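Local coordinates for protein luciferase-like enzymeAMP-CoA-ligase (Zophobas atratus, PDB 4W8O) that probably activates carboxylic acids with ATP as an AMP-CoA ligase of the adenylate-forming family, and is related to beetle luciferases though its source is nonluminescent, at residues Met250-Glu260 and Gln276-Asp287; Pro314-Tyr322 and Ile332-Ile342. All coordinates share one frame; numbering follows the deposited sequence.

In the fold
Interaction 1 lies beside the mixed sheet that contains strand 317-324, whereas interaction 2 is built on that strand. Each is partly buried. Interaction 1 is the larger. It sets helix 252-262 against the chain that follows helix 274-278, outside the sheet strands themselves. The chemistry differs accordingly. Interaction 1 has an apolar interior of methyl groups and a tyrosine face, with a charged and hydrogen-bonded margin. Interaction 2 is mostly aliphatic, with one direct hydrogen bond and one water bridge. The two do not touch, but helix 303-312 packs against side chains from both, through 276-287 and through both segments of interaction 2.

Interaction 1: Met250-Glu260 and Gln276-Asp287; sequences MEGEKTLQMIE and QLTNVPNPERYD
G252 and L277 bring the two backbones to within 4.4 Å between CA atoms, and E260 and D287 meet again at the far end of the contact, while the chain of 276-287 bows outward between them. L277 turns CD2 to M250 CE, a tight contact of 3.4 Å, and the two side chains cross at about a right angle. V280 lays CG2 against the backbone of G252 and E253. Its CG1 meets L256 CD1 tip to tip at 3.7 Å. The Y286 ring lies against the helix, with L256 CB over one face, 4.1 Å from the ring centroid.

The polar margin centres on E253. With its CG anti to the backbone N (chi1 -162°) and a bend at chi2, its carboxylate reaches Y286 and R285. Y286 OH donates to the anti lone pair of E253 OE1 at 2.5 Å. R285 NH1 lies 2.7 Å from the same OE1 in a salt bridge, although its hydrogen bonds to the carboxylate are weak. R285 NE and NH1 both hold P281 O, which fixes the guanidinium. Q257 NE2 donates to Y286 OH at 3.1 Å, so the hydroxyl has two partners. E260 OE1 takes the D287 N-H at 2.6 Å in an almost straight bond of 178°.

The loop thus packs on the face of helix 252-262 that carries G252, L256 and E260. M250 and T255 also touch F222, and L277 and P283 rest on L312 of helix 303-312.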
loop_
_atom_site.group_PDB
_atom_site.type_symbol
_atom_site.label_atom_id
_atom_site.label_comp_id
_atom_site.label_asym_id
_atom_site.label_seq_id
_atom_site.Cartn_x
_atom_site.Cartn_y
_atom_site.Cartn_z
ATOM N N MET A 250 -8.408 -3.409 -14.934
ATOM C CA MET A 250 -7.275 -3.555 -15.805
ATOM C C MET A 250 -7.759 -4.134 -17.129
ATOM O O MET A 250 -8.381 -5.190 -17.158
ATOM C CB MET A 250 -6.259 -4.474 -15.144
ATOM C CG MET A 250 -4.879 -4.409 -15.755
ATOM S SD MET A 250 -4.808 -5.242 -17.344
ATOM C CE MET A 250 -3.134 -4.833 -17.802
ATOM N N GLU A 251 -7.501 -3.405 -18.211
ATOM C CA GLU A 251 -7.654 -3.907 -19.572
ATOM C C GLU A 251 -6.404 -3.537 -20.345
ATOM O O GLU A 251 -5.885 -2.436 -20.186
ATOM C CB GLU A 251 -8.873 -3.305 -20.263
ATOM C CG GLU A 251 -10.170 -4.056 -20.015
ATOM C CD GLU A 251 -11.008 -3.442 -18.911
ATOM O OE1 GLU A 251 -11.380 -2.253 -19.043
ATOM O OE2 GLU A 251 -11.315 -4.151 -17.922
ATOM N N GLY A 252 -5.933 -4.455 -21.182
ATOM C CA GLY A 252 -4.688 -4.274 -21.920
ATOM C C GLY A 252 -4.645 -2.998 -22.736
ATOM O O GLY A 252 -3.756 -2.166 -22.567
ATOM N N GLU A 253 -5.624 -2.853 -23.614
ATOM C CA GLU A 253 -5.705 -1.730 -24.535
ATOM C C GLU A 253 -5.792 -0.393 -23.799
ATOM O O GLU A 253 -5.039 0.541 -24.087
ATOM C CB GLU A 253 -6.939 -1.892 -25.415
ATOM C CG GLU A 253 -6.910 -1.047 -26.669
ATOM C CD GLU A 253 -6.230 -1.742 -27.830
ATOM O OE1 GLU A 253 -5.593 -1.042 -28.643
ATOM O OE2 GLU A 253 -6.340 -2.985 -27.941
ATOM N N LYS A 254 -6.719 -0.312 -22.847
ATOM C CA LYS A 254 -6.944 0.931 -22.114
ATOM C C LYS A 254 -5.719 1.310 -21.285
ATOM O O LYS A 254 -5.431 2.487 -21.124
ATOM C CB LYS A 254 -8.197 0.837 -21.234
ATOM C CG LYS A 254 -9.452 0.480 -22.021
ATOM C CD LYS A 254 -10.674 1.296 -21.619
ATOM C CE LYS A 254 -11.750 1.230 -22.699
ATOM N NZ LYS A 254 -12.803 2.269 -22.517
ATOM N N THR A 255 -4.995 0.316 -20.780
ATOM C CA THR A 255 -3.787 0.581 -20.012
ATOM C C THR A 255 -2.714 1.210 -20.909
ATOM O O THR A 255 -2.071 2.176 -20.517
ATOM C CB THR A 255 -3.235 -0.694 -19.346
ATOM O OG1 THR A 255 -4.205 -1.233 -18.443
ATOM C CG2 THR A 255 -1.962 -0.395 -18.574
ATOM N N LEU A 256 -2.537 0.676 -22.117
ATOM C CA LEU A 256 -1.577 1.261 -23.057
ATOM C C LEU A 256 -1.989 2.675 -23.459
ATOM O O LEU A 256 -1.145 3.565 -23.557
ATOM C CB LEU A 256 -1.391 0.375 -24.290
ATOM C CG LEU A 256 -0.811 -1.026 -24.045
ATOM C CD1 LEU A 256 -0.479 -1.693 -25.373
ATOM C CD2 LEU A 256 0.423 -0.983 -23.157
ATOM N N GLN A 257 -3.286 2.885 -23.669
ATOM C CA GLN A 257 -3.811 4.227 -23.944
ATOM C C GLN A 257 -3.498 5.208 -22.809
ATOM O O GLN A 257 -3.110 6.355 -23.064
ATOM C CB GLN A 257 -5.320 4.183 -24.178
ATOM C CG GLN A 257 -5.721 3.558 -25.504
ATOM C CD GLN A 257 -7.172 3.104 -25.535
ATOM O OE1 GLN A 257 -7.986 3.492 -24.695
ATOM N NE2 GLN A 257 -7.501 2.277 -26.512
ATOM N N MET A 258 -3.672 4.764 -21.565
ATOM C CA MET A 258 -3.395 5.626 -20.408
ATOM C C MET A 258 -1.911 5.971 -20.307
ATOM O O MET A 258 -1.566 7.108 -19.998
ATOM C CB MET A 258 -3.891 4.992 -19.100
ATOM C CG MET A 258 -5.397 5.058 -18.905
ATOM S SD MET A 258 -5.949 4.327 -17.343
ATOM C CE MET A 258 -7.668 3.979 -17.738
ATOM N N ILE A 259 -1.040 5.001 -20.578
ATOM C CA ILE A 259 0.412 5.251 -20.605
ATOM C C ILE A 259 0.754 6.341 -21.616
ATOM O O ILE A 259 1.556 7.238 -21.332
ATOM C CB ILE A 259 1.223 3.975 -20.921
ATOM C CG1 ILE A 259 1.147 3.006 -19.738
ATOM C CG2 ILE A 259 2.680 4.317 -21.214
ATOM C CD1 ILE A 259 1.597 1.601 -20.062
ATOM N N GLU A 260 0.141 6.258 -22.790
ATOM C CA GLU A 260 0.286 7.294 -23.800
ATOM C C GLU A 260 -0.333 8.619 -23.353
ATOM O O GLU A 260 0.315 9.667 -23.429
ATOM C CB GLU A 260 -0.385 6.846 -25.088
ATOM C CG GLU A 260 -0.167 7.780 -26.258
ATOM C CD GLU A 260 -0.676 7.180 -27.544
ATOM O OE1 GLU A 260 0.158 6.754 -28.358
ATOM O OE2 GLU A 260 -1.907 7.104 -27.717
ATOM N N GLN A 276 -2.604 -9.527 -20.293
ATOM C CA GLN A 276 -3.479 -8.652 -21.072
ATOM C C GLN A 276 -2.700 -7.577 -21.838
ATOM O O GLN A 276 -3.141 -7.136 -22.901
ATOM C CB GLN A 276 -4.533 -8.000 -20.183
ATOM C CG GLN A 276 -5.535 -8.987 -19.614
ATOM C CD GLN A 276 -6.746 -8.308 -18.995
ATOM O OE1 GLN A 276 -7.260 -7.324 -19.525
ATOM N NE2 GLN A 276 -7.213 -8.839 -17.870
ATOM N N LEU A 277 -1.548 -7.164 -21.307
ATOM C CA LEU A 277 -0.697 -6.178 -21.982
ATOM C C LEU A 277 0.008 -6.786 -23.191
ATOM O O LEU A 277 0.000 -6.210 -24.266
ATOM C CB LEU A 277 0.359 -5.609 -21.031
ATOM C CG LEU A 277 -0.165 -4.928 -19.770
ATOM C CD1 LEU A 277 0.979 -4.607 -18.826
ATOM C CD2 LEU A 277 -0.945 -3.677 -20.137
ATOM N N THR A 278 0.613 -7.954 -22.995
ATOM C CA THR A 278 1.379 -8.622 -24.040
ATOM C C THR A 278 0.511 -9.205 -25.166
ATOM O O THR A 278 1.020 -9.518 -26.223
ATOM C CB THR A 278 2.257 -9.734 -23.449
ATOM O OG1 THR A 278 1.463 -10.561 -22.597
ATOM C CG2 THR A 278 3.417 -9.132 -22.639
ATOM N N ASN A 279 -0.792 -9.339 -24.940
ATOM C CA ASN A 279 -1.705 -9.797 -25.980
ATOM C C ASN A 279 -2.415 -8.660 -26.718
ATOM O O ASN A 279 -3.280 -8.907 -27.557
ATOM C CB ASN A 279 -2.707 -10.782 -25.387
ATOM C CG ASN A 279 -2.099 -12.150 -25.179
ATOM O OD1 ASN A 279 -2.032 -12.956 -26.107
ATOM N ND2 ASN A 279 -1.629 -12.412 -23.972
ATOM N N VAL A 280 -2.045 -7.414 -26.426
ATOM C CA VAL A 280 -2.550 -6.299 -27.215
ATOM C C VAL A 280 -1.871 -6.377 -28.577
ATOM O O VAL A 280 -0.641 -6.390 -28.650
ATOM C CB VAL A 280 -2.260 -4.931 -26.564
ATOM C CG1 VAL A 280 -2.642 -3.795 -27.510
ATOM C CG2 VAL A 280 -3.006 -4.798 -25.243
ATOM N N PRO A 281 -2.664 -6.443 -29.660
ATOM C CA PRO A 281 -2.059 -6.513 -30.990
ATOM C C PRO A 281 -1.478 -5.164 -31.437
ATOM O O PRO A 281 -2.011 -4.111 -31.076
ATOM C CB PRO A 281 -3.233 -6.929 -31.882
ATOM C CG PRO A 281 -4.432 -6.358 -31.203
ATOM C CD PRO A 281 -4.139 -6.406 -29.728
ATOM N N ASN A 282 -0.389 -5.212 -32.201
ATOM C CA ASN A 282 0.220 -4.018 -32.782
ATOM C C ASN A 282 0.459 -2.898 -31.762
ATOM O O ASN A 282 -0.009 -1.778 -31.957
ATOM C CB ASN A 282 -0.649 -3.498 -33.936
ATOM C CG ASN A 282 -0.915 -4.554 -34.988
ATOM O OD1 ASN A 282 0.013 -5.156 -35.522
ATOM N ND2 ASN A 282 -2.191 -4.778 -35.302
ATOM N N PRO A 283 1.202 -3.193 -30.676
ATOM C CA PRO A 283 1.473 -2.224 -29.606
ATOM C C PRO A 283 2.224 -0.968 -30.050
ATOM O O PRO A 283 2.193 0.047 -29.346
ATOM C CB PRO A 283 2.342 -3.020 -28.625
ATOM C CG PRO A 283 2.947 -4.106 -29.448
ATOM C CD PRO A 283 1.876 -4.478 -30.420
ATOM N N GLU A 284 2.874 -1.044 -31.210
ATOM C CA GLU A 284 3.698 0.049 -31.736
ATOM C C GLU A 284 2.851 1.273 -32.059
ATOM O O GLU A 284 3.358 2.396 -32.068
ATOM C CB GLU A 284 4.465 -0.375 -32.996
ATOM C CG GLU A 284 5.019 -1.796 -32.978
ATOM C CD GLU A 284 3.986 -2.854 -33.354
ATOM O OE1 GLU A 284 3.101 -2.582 -34.204
ATOM O OE2 GLU A 284 4.053 -3.963 -32.785
ATOM N N ARG A 285 1.562 1.058 -32.322
ATOM C CA ARG A 285 0.638 2.169 -32.569
ATOM C C ARG A 285 0.399 3.049 -31.328
ATOM O O ARG A 285 -0.219 4.106 -31.435
ATOM C CB ARG A 285 -0.687 1.661 -33.165
ATOM C CG ARG A 285 -1.586 0.885 -32.212
ATOM C CD ARG A 285 -2.518 -0.069 -32.954
ATOM N NE ARG A 285 -2.904 -1.211 -32.120
ATOM C CZ ARG A 285 -3.948 -1.248 -31.287
ATOM N NH1 ARG A 285 -4.184 -2.355 -30.586
ATOM N NH2 ARG A 285 -4.758 -0.202 -31.134
ATOM N N TYR A 286 0.882 2.611 -30.164
ATOM C CA TYR A 286 0.899 3.442 -28.958
ATOM C C TYR A 286 2.291 3.996 -28.696
ATOM O O TYR A 286 3.284 3.292 -28.836
ATOM C CB TYR A 286 0.426 2.637 -27.746
ATOM C CG TYR A 286 -1.026 2.279 -27.842
ATOM C CD1 TYR A 286 -2.000 3.253 -27.689
ATOM C CD2 TYR A 286 -1.429 0.980 -28.122
ATOM C CE1 TYR A 286 -3.339 2.948 -27.797
ATOM C CE2 TYR A 286 -2.772 0.661 -28.232
ATOM C CZ TYR A 286 -3.722 1.653 -28.069
ATOM O OH TYR A 286 -5.060 1.361 -28.167
ATOM N N ASP A 287 2.347 5.271 -28.330
ATOM C CA ASP A 287 3.582 5.901 -27.892
ATOM C C ASP A 287 3.773 5.578 -26.417
ATOM O O ASP A 287 3.119 6.160 -25.551
ATOM C CB ASP A 287 3.516 7.413 -28.119
ATOM C CG ASP A 287 4.756 8.145 -27.629
ATOM O OD1 ASP A 287 5.737 7.506 -27.203
ATOM O OD2 ASP A 287 4.744 9.389 -27.670
#

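Interaction 2: Pro314-Tyr322 and Ile332-Ile342; sequences PKAQVLFGY and IFHPEDDKHLI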
loop_
_atom_site.group_PDB
_atom_site.type_symbol
_atom_site.label_atom_id
_atom_site.label_comp_id
_atom_site.label_asym_id
_atom_site.label_seq_id
_atom_site.Cartn_x
_atom_site.Cartn_y
_atom_site.Cartn_z
ATOM N N PRO A 314 10.404 -1.228 -24.240
ATOM C CA PRO A 314 11.860 -1.260 -24.437
ATOM C C PRO A 314 12.645 -0.227 -23.617
ATOM O O PRO A 314 13.794 -0.485 -23.274
ATOM C CB PRO A 314 12.019 -1.017 -25.942
ATOM C CG PRO A 314 10.791 -0.282 -26.350
ATOM C CD PRO A 314 9.689 -0.738 -25.435
ATOM N N LYS A 315 12.039 0.916 -23.300
ATOM C CA LYS A 315 12.692 1.929 -22.452
ATOM C C LYS A 315 12.489 1.688 -20.945
ATOM O O LYS A 315 13.003 2.444 -20.126
ATOM C CB LYS A 315 12.216 3.349 -22.819
ATOM C CG LYS A 315 12.918 3.975 -24.024
ATOM C CD LYS A 315 12.308 3.514 -25.339
ATOM C CE LYS A 315 12.998 4.136 -26.545
ATOM N NZ LYS A 315 12.860 5.619 -26.578
ATOM N N ALA A 316 11.759 0.639 -20.578
ATOM C CA ALA A 316 11.463 0.362 -19.173
ATOM C C ALA A 316 12.265 -0.809 -18.622
ATOM O O ALA A 316 12.832 -1.595 -19.370
ATOM C CB ALA A 316 9.979 0.082 -19.006
ATOM N N GLN A 317 12.311 -0.901 -17.300
ATOM C CA GLN A 317 12.729 -2.118 -16.614
ATOM C C GLN A 317 11.496 -2.768 -15.981
ATOM O O GLN A 317 10.556 -2.069 -15.594
ATOM C CB GLN A 317 13.759 -1.795 -15.530
ATOM C CG GLN A 317 15.137 -1.434 -16.059
ATOM C CD GLN A 317 16.035 -0.838 -14.985
ATOM O OE1 GLN A 317 15.621 0.052 -14.245
ATOM N NE2 GLN A 317 17.271 -1.328 -14.895
ATOM N N VAL A 318 11.497 -4.096 -15.892
ATOM C CA VAL A 318 10.476 -4.825 -15.152
ATOM C C VAL A 318 11.040 -5.205 -13.786
ATOM O O VAL A 318 12.053 -5.900 -13.703
ATOM C CB VAL A 318 10.028 -6.111 -15.884
ATOM C CG1 VAL A 318 9.034 -6.893 -15.029
ATOM C CG2 VAL A 318 9.415 -5.784 -17.240
ATOM N N LEU A 319 10.382 -4.759 -12.719
ATOM C CA LEU A 319 10.870 -4.998 -11.362
ATOM C C LEU A 319 9.900 -5.880 -10.587
ATOM O O LEU A 319 8.828 -5.430 -10.182
ATOM C CB LEU A 319 11.083 -3.673 -10.624
ATOM C CG LEU A 319 12.148 -2.719 -11.180
ATOM C CD1 LEU A 319 12.265 -1.489 -10.287
ATOM C CD2 LEU A 319 13.505 -3.395 -11.320
ATOM N N PHE A 320 10.294 -7.138 -10.394
ATOM C CA PHE A 320 9.519 -8.100 -9.636
ATOM C C PHE A 320 9.987 -8.049 -8.193
ATOM O O PHE A 320 11.136 -8.372 -7.913
ATOM C CB PHE A 320 9.723 -9.508 -10.213
ATOM C CG PHE A 320 8.848 -10.563 -9.587
ATOM C CD1 PHE A 320 9.174 -11.123 -8.358
ATOM C CD2 PHE A 320 7.711 -11.012 -10.235
ATOM C CE1 PHE A 320 8.369 -12.095 -7.786
ATOM C CE2 PHE A 320 6.914 -11.987 -9.674
ATOM C CZ PHE A 320 7.243 -12.532 -8.450
ATOM N N GLY A 321 9.096 -7.647 -7.287
ATOM C CA GLY A 321 9.417 -7.520 -5.866
ATOM C C GLY A 321 8.674 -8.487 -4.961
ATOM O O GLY A 321 7.820 -9.270 -5.412
ATOM N N TYR A 322 9.009 -8.414 -3.673
ATOM C CA TYR A 322 8.445 -9.275 -2.639
ATOM C C TYR A 322 8.184 -8.455 -1.380
ATOM O O TYR A 322 9.060 -7.736 -0.903
ATOM C CB TYR A 322 9.436 -10.387 -2.338
ATOM C CG TYR A 322 9.171 -11.214 -1.099
ATOM C CD1 TYR A 322 7.975 -11.904 -0.935
ATOM C CD2 TYR A 322 10.153 -11.362 -0.123
ATOM C CE1 TYR A 322 7.746 -12.687 0.187
ATOM C CE2 TYR A 322 9.932 -12.138 1.002
ATOM C CZ TYR A 322 8.731 -12.798 1.151
ATOM O OH TYR A 322 8.530 -13.574 2.265
ATOM N N ILE A 332 13.733 -6.434 -3.788
ATOM C CA ILE A 332 13.510 -5.869 -5.119
ATOM C C ILE A 332 14.872 -5.454 -5.693
ATOM O O ILE A 332 15.785 -5.143 -4.936
ATOM C CB ILE A 332 12.564 -4.646 -5.068
ATOM C CG1 ILE A 332 12.188 -4.182 -6.477
ATOM C CG2 ILE A 332 13.197 -3.507 -4.286
ATOM C CD1 ILE A 332 10.939 -3.324 -6.523
ATOM N N PHE A 333 15.018 -5.449 -7.016
ATOM C CA PHE A 333 16.259 -4.949 -7.627
ATOM C C PHE A 333 16.246 -3.423 -7.726
ATOM O O PHE A 333 15.244 -2.824 -8.128
ATOM C CB PHE A 333 16.472 -5.526 -9.031
ATOM C CG PHE A 333 16.989 -6.938 -9.043
ATOM C CD1 PHE A 333 18.167 -7.270 -8.384
ATOM C CD2 PHE A 333 16.318 -7.930 -9.750
ATOM C CE1 PHE A 333 18.655 -8.568 -8.409
ATOM C CE2 PHE A 333 16.801 -9.233 -9.776
ATOM C CZ PHE A 333 17.972 -9.551 -9.103
ATOM N N HIS A 334 17.361 -2.803 -7.354
ATOM C CA HIS A 334 17.558 -1.376 -7.579
ATOM C C HIS A 334 17.725 -1.111 -9.091
ATOM O O HIS A 334 18.521 -1.786 -9.749
ATOM C CB HIS A 334 18.789 -0.887 -6.816
ATOM C CG HIS A 334 18.891 0.602 -6.737
ATOM N ND1 HIS A 334 19.279 1.373 -7.807
ATOM C CD2 HIS A 334 18.639 1.464 -5.724
ATOM C CE1 HIS A 334 19.278 2.646 -7.458
ATOM N NE2 HIS A 334 18.886 2.730 -6.200
ATOM N N PRO A 335 16.979 -0.132 -9.646
ATOM C CA PRO A 335 16.995 0.099 -11.099
ATOM C C PRO A 335 18.384 0.318 -11.702
ATOM O O PRO A 335 18.705 -0.294 -12.717
ATOM C CB PRO A 335 16.142 1.363 -11.268
ATOM C CG PRO A 335 15.256 1.386 -10.084
ATOM C CD PRO A 335 16.058 0.794 -8.963
ATOM N N GLU A 336 19.177 1.198 -11.096
ATOM C CA GLU A 336 20.535 1.490 -11.573
ATOM C C GLU A 336 21.613 0.532 -11.034
ATOM O O GLU A 336 22.307 -0.120 -11.815
ATOM C CB GLU A 336 20.909 2.932 -11.238
ATOM C CG GLU A 336 22.066 3.468 -12.067
ATOM C CD GLU A 336 22.881 4.509 -11.330
ATOM O OE1 GLU A 336 23.510 4.156 -10.310
ATOM O OE2 GLU A 336 22.904 5.674 -11.778
ATOM N N ASP A 337 21.758 0.468 -9.709
ATOM C CA ASP A 337 22.768 -0.383 -9.051
ATOM C C ASP A 337 22.707 -1.862 -9.447
ATOM O O ASP A 337 23.743 -2.519 -9.504
ATOM C CB ASP A 337 22.653 -0.298 -7.520
ATOM C CG ASP A 337 22.740 1.127 -6.989
ATOM O OD1 ASP A 337 23.376 1.984 -7.629
ATOM O OD2 ASP A 337 22.157 1.387 -5.918
ATOM N N ASP A 338 21.504 -2.385 -9.688
ATOM C CA ASP A 338 21.325 -3.797 -10.066
ATOM C C ASP A 338 20.949 -4.001 -11.547
ATOM O O ASP A 338 20.465 -5.075 -11.922
ATOM C CB ASP A 338 20.261 -4.460 -9.166
ATOM C CG ASP A 338 20.637 -4.445 -7.687
ATOM O OD1 ASP A 338 21.838 -4.533 -7.371
ATOM O OD2 ASP A 338 19.725 -4.354 -6.837
ATOM N N LYS A 339 21.183 -2.986 -12.386
ATOM C CA LYS A 339 20.725 -3.004 -13.791
ATOM C C LYS A 339 21.222 -4.238 -14.553
ATOM O O LYS A 339 20.482 -4.854 -15.325
ATOM C CB LYS A 339 21.124 -1.709 -14.519
ATOM C CG LYS A 339 22.619 -1.516 -14.706
ATOM C CD LYS A 339 22.989 -0.062 -14.962
ATOM C CE LYS A 339 24.452 0.187 -14.623
ATOM N NZ LYS A 339 24.866 1.595 -14.875
ATOM N N HIS A 340 22.475 -4.593 -14.302
ATOM C CA HIS A 340 23.094 -5.794 -14.865
ATOM C C HIS A 340 22.345 -7.072 -14.481
ATOM O O HIS A 340 22.045 -7.891 -15.345
ATOM C CB HIS A 340 24.571 -5.888 -14.439
ATOM C CG HIS A 340 24.919 -5.024 -13.263
ATOM N ND1 HIS A 340 25.542 -3.800 -13.398
ATOM C CD2 HIS A 340 24.701 -5.189 -11.936
ATOM C CE1 HIS A 340 25.710 -3.259 -12.205
ATOM N NE2 HIS A 340 25.207 -4.081 -11.302
ATOM N N LEU A 341 22.035 -7.228 -13.194
ATOM C CA LEU A 341 21.361 -8.438 -12.696
ATOM C C LEU A 341 19.901 -8.543 -13.152
ATOM O O LEU A 341 19.357 -9.644 -13.263
ATOM C CB LEU A 341 21.415 -8.512 -11.164
ATOM C CG LEU A 341 22.787 -8.451 -10.484
ATOM C CD1 LEU A 341 22.665 -8.880 -9.026
ATOM C CD2 LEU A 341 23.811 -9.304 -11.216
ATOM N N ILE A 342 19.277 -7.399 -13.420
ATOM C CA ILE A 342 17.890 -7.356 -13.880
ATOM C C ILE A 342 17.697 -8.079 -15.229
ATOM O O ILE A 342 16.593 -8.544 -15.532
ATOM C CB ILE A 342 17.381 -5.892 -13.909
ATOM C CG1 ILE A 342 17.192 -5.392 -12.471
ATOM C CG2 ILE A 342 16.068 -5.763 -14.670
ATOM C CD1 ILE A 342 17.173 -3.886 -12.322
HETATM O O HOH W 1 13.231 -6.548 -8.834
#
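L319 is the main bump on strand 317-324, and its two methyl groups enter a hollow formed by the F333 carbonyl, P335 and I342. Its CD2 sits 3.7 Å from F333 O and 3.8 Å from I342 CD1. CD1 leans toward P335 CG, and the two side chains cross at about a right angle. Behind the branch, I332 closes the hollow, with its CD1 4.1 Å from L319 CB. The leucine CG is anti to the carbonyl carbon (chi1 -64°), which carries the fork into this hollow.

Q317 makes the second bump. Its extended side chain lays the amide against P335, with OE1 3.3 Å from P335 CB. NE2 donates to P335 O at 2.8 Å and 167°. The acceptor lies in the amide plane, whereas the donor is tilted 20° from the carbonyl plane. I342 CD1 fills the angle between the two strand side chains, touching Q317 NE2 as well as L319. With an alanine at Q317, P335 O is likely to lose this donor and a gap to open beside I342 CD1.

Toward G321 the chains are joined through water. One water donates to F320 O at 2.9 Å and accepts from F333 N at 2.8 Å. On its other edge the strand bonds to R292, L294 and T296, and V318 packs on helix 303-312.

Strands 317-324 and 328-332 form a beta hairpin in the mixed sheet. Beyond I332 the chain runs on antiparallel to 317-322 but splays away from it, at the open end of the hairpin, and L319 and Q317 fill the wedge. In this AMP-binding enzyme, G321 also lines a pocket holding a polyethylene glycol molecule, probably from the crystallisation liquor.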